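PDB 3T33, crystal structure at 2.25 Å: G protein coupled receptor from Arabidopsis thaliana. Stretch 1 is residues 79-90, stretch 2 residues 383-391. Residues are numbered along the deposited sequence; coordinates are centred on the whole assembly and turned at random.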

ATOM      1  N   ASN A  79      -2.532   6.665  14.727  1.00 33.47           N
ATOM      2  CA  ASN A  79      -2.212   5.582  13.829  1.00 33.74           C
ATOM      3  C   ASN A  79      -1.707   5.955  12.440  1.00 33.74           C
ATOM      4  O   ASN A  79      -1.684   7.106  12.091  1.00 32.83           O
ATOM      5  CB  ASN A  79      -3.321   4.538  13.796  1.00 32.76           C
ATOM      6  CG  ASN A  79      -4.449   4.896  12.890  1.00 33.25           C
ATOM      7  OD1 ASN A  79      -4.396   5.858  12.184  1.00 33.16           O
ATOM      8  ND2 ASN A  79      -5.488   4.109  12.926  1.00 27.31           N
ATOM      9  N   LEU A  80      -1.290   4.961  11.669  1.00 32.89           N
ATOM     10  CA  LEU A  80      -0.663   5.247  10.358  1.00 32.52           C
ATOM     11  C   LEU A  80      -1.703   5.720   9.365  1.00 32.50           C
ATOM     12  O   LEU A  80      -1.452   6.625   8.540  1.00 30.73           O
ATOM     13  CB  LEU A  80       0.065   4.006   9.828  1.00 31.44           C
ATOM     14  CG  LEU A  80       0.929   4.195   8.597  1.00 28.68           C
ATOM     15  CD1 LEU A  80       2.290   4.822   8.952  1.00 24.52           C
ATOM     16  CD2 LEU A  80       1.107   2.846   7.824  1.00 26.29           C
ATOM     17  N   TYR A  81      -2.880   5.108   9.510  1.00 33.53           N
ATOM     18  CA  TYR A  81      -3.985   5.129   8.549  1.00 34.12           C
ATOM     19  C   TYR A  81      -4.555   6.512   8.411  1.00 35.54           C
ATOM     20  O   TYR A  81      -4.654   7.033   7.275  1.00 36.00           O
ATOM     21  CB  TYR A  81      -5.106   4.182   9.023  1.00 35.17           C
ATOM     22  CG  TYR A  81      -6.178   4.019   7.993  1.00 35.10           C
ATOM     23  CD1 TYR A  81      -7.284   4.830   7.989  1.00 33.72           C
ATOM     24  CD2 TYR A  81      -6.046   3.070   6.980  1.00 35.19           C
ATOM     25  CE1 TYR A  81      -8.223   4.704   7.010  1.00 36.16           C
ATOM     26  CE2 TYR A  81      -6.964   2.932   6.026  1.00 31.58           C
ATOM     27  CZ  TYR A  81      -8.035   3.750   6.024  1.00 34.40           C
ATOM     28  OH  TYR A  81      -8.960   3.577   5.065  1.00 32.00           O
ATOM     29  N   THR A  82      -4.919   7.133   9.542  1.00 35.09           N
ATOM     30  CA  THR A  82      -5.399   8.512   9.510  1.00 35.16           C
ATOM     31  C   THR A  82      -4.666   9.455  10.476  1.00 34.37           C
ATOM     32  O   THR A  82      -4.815  10.662  10.404  1.00 33.65           O
ATOM     33  CB  THR A  82      -6.943   8.621   9.704  1.00 36.11           C
ATOM     34  OG1 THR A  82      -7.374   7.830  10.834  1.00 36.28           O
ATOM     35  CG2 THR A  82      -7.657   8.136   8.480  1.00 36.18           C
ATOM     36  N   GLY A  83      -3.869   8.920  11.372  1.00 34.23           N
ATOM     37  CA  GLY A  83      -3.299   9.765  12.415  1.00 33.17           C
ATOM     38  C   GLY A  83      -1.885  10.219  12.125  1.00 34.14           C
ATOM     39  O   GLY A  83      -1.405  10.227  10.941  1.00 34.80           O
ATOM     40  N   VAL A  84      -1.172  10.525  13.193  1.00 31.93           N
ATOM     41  CA  VAL A  84       0.039  11.267  13.063  1.00 31.82           C
ATOM     42  C   VAL A  84       1.207  10.378  12.633  1.00 30.97           C
ATOM     43  O   VAL A  84       2.184  10.850  12.078  1.00 30.65           O
ATOM     44  CB  VAL A  84       0.310  12.084  14.367  1.00 32.96           C
ATOM     45  CG1 VAL A  84       1.739  12.622  14.381  1.00 30.03           C
ATOM     46  CG2 VAL A  84      -0.711  13.213  14.466  1.00 32.46           C
ATOM     47  N   LEU A  85       1.071   9.079  12.855  1.00 28.78           N
ATOM     48  CA  LEU A  85       2.063   8.157  12.390  1.00 28.66           C
ATOM     49  C   LEU A  85       2.157   8.160  10.835  1.00 27.10           C
ATOM     50  O   LEU A  85       3.237   7.958  10.291  1.00 27.80           O
ATOM     51  CB  LEU A  85       1.812   6.728  12.929  1.00 28.18           C
ATOM     52  CG  LEU A  85       3.116   5.909  12.854  1.00 28.07           C
ATOM     53  CD1 LEU A  85       4.206   6.301  13.931  1.00 26.83           C
ATOM     54  CD2 LEU A  85       2.869   4.414  12.893  1.00 26.73           C
ATOM     55  N   GLY A  86       1.036   8.386  10.157  1.00 25.47           N
ATOM     56  CA  GLY A  86       1.022   8.628   8.703  1.00 26.16           C
ATOM     57  C   GLY A  86       2.004   9.715   8.319  1.00 25.98           C
ATOM     58  O   GLY A  86       2.756   9.588   7.365  1.00 27.52           O
ATOM     59  N   THR A  87       2.080  10.750   9.124  1.00 26.03           N
ATOM     60  CA  THR A  87       2.997  11.846   8.860  1.00 26.28           C
ATOM     61  C   THR A  87       4.424  11.435   9.109  1.00 27.19           C
ATOM     62  O   THR A  87       5.287  11.703   8.254  1.00 28.26           O
ATOM     63  CB  THR A  87       2.609  13.072   9.726  1.00 26.73           C
ATOM     64  OG1 THR A  87       1.294  13.494   9.322  1.00 24.97           O
ATOM     65  CG2 THR A  87       3.584  14.191   9.564  1.00 25.71           C
ATOM     66  N   ALA A  88       4.687  10.754  10.237  1.00 25.21           N
ATOM     67  CA  ALA A  88       6.005  10.255  10.490  1.00 24.25           C
ATOM     68  C   ALA A  88       6.493   9.349   9.345  1.00 25.31           C
ATOM     69  O   ALA A  88       7.668   9.380   8.940  1.00 26.73           O
ATOM     70  CB  ALA A  88       6.030   9.450  11.847  1.00 23.58           C
ATOM     71  N   TYR A  89       5.611   8.497   8.848  1.00 24.85           N
ATOM     72  CA  TYR A  89       6.012   7.566   7.796  1.00 24.58           C
ATOM     73  C   TYR A  89       6.339   8.282   6.506  1.00 23.62           C
ATOM     74  O   TYR A  89       7.282   7.954   5.808  1.00 24.83           O
ATOM     75  CB  TYR A  89       4.927   6.464   7.603  1.00 22.79           C
ATOM     76  CG  TYR A  89       5.483   5.196   7.016  1.00 23.86           C
ATOM     77  CD1 TYR A  89       6.780   4.752   7.285  1.00 20.18           C
ATOM     78  CD2 TYR A  89       4.738   4.478   6.091  1.00 28.27           C
ATOM     79  CE1 TYR A  89       7.286   3.579   6.666  1.00 19.74           C
ATOM     80  CE2 TYR A  89       5.222   3.342   5.496  1.00 26.26           C
ATOM     81  CZ  TYR A  89       6.469   2.876   5.782  1.00 26.64           C
ATOM     82  OH  TYR A  89       6.840   1.709   5.097  1.00 31.75           O
ATOM     83  N   LEU A  90       5.564   9.288   6.205  1.00 24.77           N
ATOM     84  CA  LEU A  90       5.826  10.109   5.017  1.00 26.29           C
ATOM     85  C   LEU A  90       7.214  10.777   5.146  1.00 28.48           C
ATOM     86  O   LEU A  90       7.967  10.902   4.154  1.00 29.73           O
ATOM     87  CB  LEU A  90       4.704  11.126   4.839  1.00 23.00           C
ATOM     88  CG  LEU A  90       5.039  12.216   3.769  1.00 28.44           C
ATOM     89  CD1 LEU A  90       5.242  11.608   2.362  1.00 21.34           C
ATOM     90  CD2 LEU A  90       3.931  13.321   3.763  1.00 20.19           C
TER
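Stretch 2 (383-391) DRPFSLFEG

Stretch 2 (383-391) packs as an irregular chain, without regular helix or strand, against the loop and first helical turns of stretch 1, nearly 300 residues earlier in the same chain; together the two bury 512 Å². Its backbone makes a type I beta turn from Arg 384 to Ser 387, closed by Ser 387 N to Arg 384 O at 3.0 Å, and Ser 387 to Phe 389 then run along the loop. The register is not a simple ladder: the nearest CA atoms are those of Thr 82 and Ser 387 (4.8 Å), Tyr 81 and Phe 389 (5.0 Å), and Gly 86 and Leu 388 (4.7 Å), so the loop pairs in antiparallel order while Leu 388 reaches across to the helix.

Stretch 1 opens with Asn 79, which does not touch stretch 2 but shapes the loop that does: its OD1 accepts hydrogen bonds from Thr 82 N at 3.0 Å and Gly 83 N at 3.2 Å. Leu 80 lies against two residues, with CG 3.9 Å from Leu 388 CD1 and CD2 3.8 Å from Phe 389 CE1. Leu 80 O is 3.4 Å from Leu 388 CB. Water 1 ties the backbones together, donating to Leu 80 O (2.7 Å) and Gly 83 O (3.0 Å) and accepting from Leu 388 N (2.7 Å).

Tyr 81 supplies the one direct hydrogen bond between the stretches, Phe 389 N to Tyr 81 O at 3.0 Å with an N-H...O angle of 151°. Although its CA-to-CB bond points away, its ring comes back to the contact: Phe 389 CB sits over one face, 3.7 Å from the ring centroid, and approaches Tyr 81 CD2 to 3.5 Å. The two aromatic rings are nearly parallel, at 23°, but slid apart with centroids 5.2 Å from each other, so they barely overlap. Glu 390 OE2 lies at the edge of the Tyr 81 ring, 3.8 Å from CE1.

Thr 82 meets the turn, its CA 3.6 Å from Ser 387 CB. Its CG2 packs 3.6 Å from Glu 390 OE1 and 3.7 Å from Arg 384 NH1, beside the salt bridge between those two atoms (3.5 Å). Within stretch 2, Glu 390 OE1 also accepts from Arg 384 N at 3.1 Å, and Ser 387 OG donates to Arg 384 O at 2.7 Å, bracing the turn.

From Gly 86 onward the contact is with the helix. The bare CA of Gly 86 lets Leu 388 CB come to 3.6 Å; a CB here would point toward stretch 2 and clash with that atom at 2.9 Å. The next residue, Thr 87, is linked through water 2, which lies 2.8 Å from Thr 87 OG1 and donates to Phe 386 O at 2.5 Å. Tyr 89 closes the contact, its CD2 4.2 Å from Leu 388 CD1, which lies at the edge of the ring.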

ATOM      1  N   ASP A 383     -11.594  11.992   4.024  1.00 47.06           N
ATOM      2  CA  ASP A 383     -12.232  12.590   5.232  1.00 47.25           C
ATOM      3  C   ASP A 383     -11.186  13.222   6.138  1.00 46.89           C
ATOM      4  O   ASP A 383     -11.442  14.272   6.758  1.00 47.74           O
ATOM      5  CB  ASP A 383     -13.076  11.579   5.999  1.00 48.12           C
ATOM      6  CG  ASP A 383     -14.318  11.153   5.226  1.00 49.67           C
ATOM      7  OD1 ASP A 383     -14.834  10.051   5.480  1.00 52.64           O
ATOM      8  OD2 ASP A 383     -14.778  11.912   4.349  1.00 55.61           O
ATOM      9  N   ARG A 384     -10.000  12.601   6.217  1.00 44.46           N
ATOM     10  CA  ARG A 384      -8.875  13.303   6.828  1.00 43.33           C
ATOM     11  C   ARG A 384      -7.920  13.729   5.680  1.00 41.71           C
ATOM     12  O   ARG A 384      -7.144  12.903   5.151  1.00 40.72           O
ATOM     13  CB  ARG A 384      -8.215  12.498   7.982  1.00 43.17           C
ATOM     14  CG  ARG A 384      -9.172  12.229   9.183  1.00 45.05           C
ATOM     15  CD  ARG A 384     -10.156  11.194   8.733  1.00 49.56           C
ATOM     16  NE  ARG A 384     -11.246  10.883   9.638  1.00 59.10           N
ATOM     17  CZ  ARG A 384     -11.766   9.661   9.788  1.00 61.26           C
ATOM     18  NH1 ARG A 384     -11.279   8.637   9.091  1.00 60.66           N
ATOM     19  NH2 ARG A 384     -12.783   9.463  10.631  1.00 64.24           N
ATOM     20  N   PRO A 385      -8.031  15.005   5.266  1.00 40.42           N
ATOM     21  CA  PRO A 385      -7.436  15.403   3.980  1.00 39.60           C
ATOM     22  C   PRO A 385      -5.886  15.360   3.974  1.00 38.62           C
ATOM     23  O   PRO A 385      -5.264  15.412   2.889  1.00 39.04           O
ATOM     24  CB  PRO A 385      -7.997  16.834   3.752  1.00 39.59           C
ATOM     25  CG  PRO A 385      -8.338  17.321   5.232  1.00 38.73           C
ATOM     26  CD  PRO A 385      -8.846  16.085   5.873  1.00 40.22           C
ATOM     27  N   PHE A 386      -5.279  15.237   5.146  1.00 35.90           N
ATOM     28  CA  PHE A 386      -3.844  15.174   5.211  1.00 35.80           C
ATOM     29  C   PHE A 386      -3.327  13.864   5.748  1.00 34.49           C
ATOM     30  O   PHE A 386      -2.146  13.762   6.077  1.00 34.20           O
ATOM     31  CB  PHE A 386      -3.261  16.391   5.996  1.00 36.49           C
ATOM     32  CG  PHE A 386      -3.829  17.659   5.547  1.00 37.56           C
ATOM     33  CD1 PHE A 386      -3.391  18.238   4.373  1.00 40.16           C
ATOM     34  CD2 PHE A 386      -4.915  18.210   6.207  1.00 40.43           C
ATOM     35  CE1 PHE A 386      -3.994  19.411   3.895  1.00 42.30           C
ATOM     36  CE2 PHE A 386      -5.544  19.365   5.742  1.00 39.57           C
ATOM     37  CZ  PHE A 386      -5.095  19.975   4.593  1.00 41.01           C
ATOM     38  N   SER A 387      -4.194  12.856   5.839  1.00 32.95           N
ATOM     39  CA  SER A 387      -3.722  11.559   6.267  1.00 31.73           C
ATOM     40  C   SER A 387      -2.912  10.796   5.182  1.00 31.95           C
ATOM     41  O   SER A 387      -2.954  11.123   3.974  1.00 32.10           O
ATOM     42  CB  SER A 387      -4.912  10.717   6.695  1.00 31.66           C
ATOM     43  OG  SER A 387      -5.836  10.551   5.634  1.00 29.40           O
ATOM     44  N   LEU A 388      -2.191   9.776   5.623  1.00 30.03           N
ATOM     45  CA  LEU A 388      -1.523   8.886   4.752  1.00 29.78           C
ATOM     46  C   LEU A 388      -2.527   8.076   3.895  1.00 30.94           C
ATOM     47  O   LEU A 388      -2.398   8.049   2.661  1.00 32.48           O
ATOM     48  CB  LEU A 388      -0.653   7.965   5.572  1.00 27.23           C
ATOM     49  CG  LEU A 388       0.744   7.559   5.042  1.00 30.84           C
ATOM     50  CD1 LEU A 388       0.956   6.042   5.113  1.00 27.82           C
ATOM     51  CD2 LEU A 388       1.115   8.113   3.645  1.00 24.11           C
ATOM     52  N   PHE A 389      -3.527   7.417   4.510  1.00 30.36           N
ATOM     53  CA  PHE A 389      -4.400   6.518   3.740  1.00 29.24           C
ATOM     54  C   PHE A 389      -5.600   7.122   3.025  1.00 29.22           C
ATOM     55  O   PHE A 389      -6.179   6.494   2.156  1.00 30.17           O
ATOM     56  CB  PHE A 389      -4.763   5.252   4.507  1.00 29.33           C
ATOM     57  CG  PHE A 389      -3.683   4.168   4.454  1.00 27.88           C
ATOM     58  CD1 PHE A 389      -2.457   4.351   5.085  1.00 26.18           C
ATOM     59  CD2 PHE A 389      -3.913   2.964   3.778  1.00 25.74           C
ATOM     60  CE1 PHE A 389      -1.446   3.375   4.993  1.00 27.38           C
ATOM     61  CE2 PHE A 389      -2.932   1.967   3.711  1.00 25.46           C
ATOM     62  CZ  PHE A 389      -1.670   2.176   4.308  1.00 23.20           C
ATOM     63  N   GLU A 390      -5.925   8.370   3.303  1.00 30.35           N
ATOM     64  CA  GLU A 390      -7.131   8.955   2.739  1.00 30.67           C
ATOM     65  C   GLU A 390      -6.823  10.251   2.062  1.00 30.38           C
ATOM     66  O   GLU A 390      -7.454  10.589   1.045  1.00 30.08           O
ATOM     67  CB  GLU A 390      -8.147   9.248   3.825  1.00 30.97           C
ATOM     68  CG  GLU A 390      -8.856   8.016   4.361  1.00 35.95           C
ATOM     69  CD  GLU A 390      -9.883   8.316   5.490  1.00 40.65           C
ATOM     70  OE1 GLU A 390      -9.897   9.467   6.031  1.00 41.20           O
ATOM     71  OE2 GLU A 390     -10.664   7.376   5.826  1.00 40.86           O
ATOM     72  N   GLY A 391      -5.904  11.009   2.655  1.00 29.99           N
ATOM     73  CA  GLY A 391      -5.616  12.355   2.144  1.00 30.04           C
ATOM     74  C   GLY A 391      -4.348  12.476   1.291  1.00 30.17           C
ATOM     75  O   GLY A 391      -3.870  11.477   0.696  1.00 29.35           O
TER
HETATM   76  O   HOH W   1      -2.242   9.145   8.295  1.00 29.51           O
HETATM   77  O   HOH W   2      -0.733  12.466   7.690  1.00 31.14           O